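Local coordinates for fiber (Human adenovirus 48, PDB 6FJQ), which forms the knob at the tip of the trimeric adenovirus fiber and probably attaches the virus to its primary receptor on host cells, at residues Y87-S92 and A100-V105. Numbering follows the deposited sequence.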
# COMPACT_ATOMS: atom_id res chain seq x y z
N TYR A 87 -2.74 -13.05 -23.13
CA TYR A 87 -1.87 -13.11 -21.95
C TYR A 87 -2.63 -12.84 -20.62
O TYR A 87 -2.00 -12.59 -19.57
CB TYR A 87 -0.67 -12.14 -22.12
CG TYR A 87 0.21 -12.47 -23.31
CD1 TYR A 87 -0.10 -12.02 -24.60
CD2 TYR A 87 1.35 -13.26 -23.18
CE1 TYR A 87 0.69 -12.34 -25.70
CE2 TYR A 87 2.14 -13.56 -24.28
CZ TYR A 87 1.80 -13.11 -25.53
OH TYR A 87 2.58 -13.44 -26.61
N TRP A 88 -3.96 -12.93 -20.64
CA TRP A 88 -4.77 -12.57 -19.45
C TRP A 88 -5.83 -13.63 -19.13
O TRP A 88 -6.79 -13.78 -19.86
CB TRP A 88 -5.42 -11.24 -19.68
CG TRP A 88 -6.36 -10.76 -18.66
CD1 TRP A 88 -7.74 -10.76 -18.73
CD2 TRP A 88 -6.04 -10.13 -17.43
NE1 TRP A 88 -8.28 -10.17 -17.61
CE2 TRP A 88 -7.24 -9.79 -16.79
CE3 TRP A 88 -4.82 -9.83 -16.79
CZ2 TRP A 88 -7.25 -9.15 -15.55
CZ3 TRP A 88 -4.86 -9.19 -15.54
CH2 TRP A 88 -6.05 -8.86 -14.95
N ASN A 89 -5.63 -14.34 -18.03
CA ASN A 89 -6.58 -15.33 -17.58
C ASN A 89 -6.40 -15.55 -16.08
O ASN A 89 -5.56 -14.94 -15.50
CB ASN A 89 -6.39 -16.63 -18.40
CG ASN A 89 -7.70 -17.41 -18.60
OD1 ASN A 89 -8.83 -16.86 -18.68
ND2 ASN A 89 -7.55 -18.71 -18.69
N TYR A 90 -7.26 -16.38 -15.49
CA TYR A 90 -7.09 -16.93 -14.13
C TYR A 90 -5.80 -17.75 -14.00
O TYR A 90 -5.15 -18.11 -14.98
CB TYR A 90 -8.29 -17.83 -13.74
CG TYR A 90 -9.62 -17.12 -13.51
CD1 TYR A 90 -9.90 -16.51 -12.28
CD2 TYR A 90 -10.61 -17.07 -14.51
CE1 TYR A 90 -11.11 -15.84 -12.07
CE2 TYR A 90 -11.82 -16.39 -14.30
CZ TYR A 90 -12.05 -15.78 -13.08
OH TYR A 90 -13.22 -15.11 -12.86
N ARG A 91 -5.44 -18.06 -12.77
CA ARG A 91 -4.25 -18.83 -12.45
C ARG A 91 -4.67 -20.29 -12.48
O ARG A 91 -5.79 -20.61 -12.10
CB ARG A 91 -3.73 -18.39 -11.07
CG ARG A 91 -2.45 -19.09 -10.63
CD ARG A 91 -1.44 -18.19 -9.87
NE ARG A 91 -0.79 -18.80 -8.70
CZ ARG A 91 0.15 -19.76 -8.70
NH1 ARG A 91 0.63 -20.32 -9.81
NH2 ARG A 91 0.64 -20.16 -7.55
N SER A 92 -3.81 -21.17 -12.97
CA SER A 92 -4.05 -22.63 -13.05
C SER A 92 -5.50 -23.15 -12.66
O SER A 92 -6.48 -22.65 -13.21
CB SER A 92 -2.89 -23.38 -12.33
OG SER A 92 -2.99 -24.78 -12.52
N ALA A 100 -8.28 -19.84 -22.30
CA ALA A 100 -8.97 -18.54 -22.12
C ALA A 100 -10.54 -18.54 -22.18
O ALA A 100 -11.14 -18.41 -23.24
CB ALA A 100 -8.37 -17.48 -23.07
N TYR A 101 -11.19 -18.71 -21.02
CA TYR A 101 -12.66 -18.50 -20.87
C TYR A 101 -12.80 -17.21 -20.01
O TYR A 101 -11.82 -16.73 -19.40
CB TYR A 101 -13.42 -19.80 -20.28
CG TYR A 101 -13.76 -19.78 -18.74
CD1 TYR A 101 -14.88 -19.05 -18.23
CD2 TYR A 101 -12.91 -20.40 -17.80
CE1 TYR A 101 -15.13 -18.94 -16.87
CE2 TYR A 101 -13.18 -20.31 -16.43
CZ TYR A 101 -14.28 -19.59 -15.99
OH TYR A 101 -14.52 -19.52 -14.66
N GLU A 102 -14.03 -16.68 -19.96
CA GLU A 102 -14.39 -15.99 -18.73
C GLU A 102 -15.89 -15.81 -18.34
O GLU A 102 -16.78 -16.04 -19.14
CB GLU A 102 -13.63 -14.59 -18.71
CG GLU A 102 -13.01 -14.02 -17.43
CD GLU A 102 -11.59 -13.53 -17.60
OE1 GLU A 102 -10.84 -14.53 -17.74
OE2 GLU A 102 -11.25 -12.25 -17.60
N GLU A 103 -16.07 -15.63 -17.03
CA GLU A 103 -16.77 -14.50 -16.37
C GLU A 103 -15.79 -14.05 -15.22
O GLU A 103 -15.05 -14.88 -14.68
CB GLU A 103 -18.15 -14.88 -15.79
CG GLU A 103 -18.69 -14.03 -14.59
CD GLU A 103 -18.08 -14.37 -13.22
OE1 GLU A 103 -17.78 -15.56 -12.94
OE2 GLU A 103 -17.88 -13.45 -12.39
N ALA A 104 -15.80 -12.77 -14.82
CA ALA A 104 -14.96 -12.34 -13.70
C ALA A 104 -15.47 -11.05 -12.98
O ALA A 104 -14.71 -10.18 -12.62
CB ALA A 104 -13.53 -12.19 -14.16
N VAL A 105 -16.76 -10.98 -12.73
CA VAL A 105 -17.38 -9.77 -12.23
C VAL A 105 -16.88 -9.44 -10.84
O VAL A 105 -16.69 -8.26 -10.52
CB VAL A 105 -18.94 -9.84 -12.32
CG1 VAL A 105 -19.63 -8.75 -11.51
CG2 VAL A 105 -19.35 -9.73 -13.79
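Tyr-90 reaches from the strand to the loop that returns past it, and its phenol hydroxyl donates a hydrogen bond to the backbone carbonyl of Glu-103, with 2.6 Å between Tyr-90 OH and Glu-103 O. The donor lies in the carbonyl plane, on a lone pair, at a C=O...O angle of 142°, and the carbonyl oxygen in turn sits at the edge of the phenol ring, near its plane. Beside this bond Ala-104 brings its methyl against the same end of the ring, Ala-104 CB lying 4.0 Å from Tyr-90 CZ. CB of Tyr-90 already points toward the loop, and CG lies anti to the carbonyl carbon, beside the backbone N. On the same CE2 side of the ring, Tyr-101 OH lies a loose 4.1 Å from Tyr-90 CE2.

Glu-102 reaches from the loop back to the strand, crossing the Tyr-90 side chain obliquely and passing Asn-89 in the opposite direction. Its chain bends at chi2 (132°), and the carboxylate ends near Trp-88, Asn-89 and Tyr-90. OE1 of Glu-102 lies 4.0 Å from Tyr-90 CE2, and the carboxylate is nearly coplanar with the Asn-89 amide. The other oxygen, Glu-102 OE2, comes within 3.6 Å of Trp-88 NE1, the two side chains crossing at about a right angle.

One step further out, Glu-103 OE2 accepts a hydrogen bond from Val-105 N. Residues 100-104, without regular structure, run at 69° to strand 88-90 as the loop folds back over this edge strand of the knob's antiparallel sheet. Leu-5 of adjoining strand 4-7 packs against Trp-88, Glu-102 and Ala-104; Phe-27 and Leu-29 of strand 23-32 meet the indole, and Arg-91 packs on Gln-194 of a second subunit.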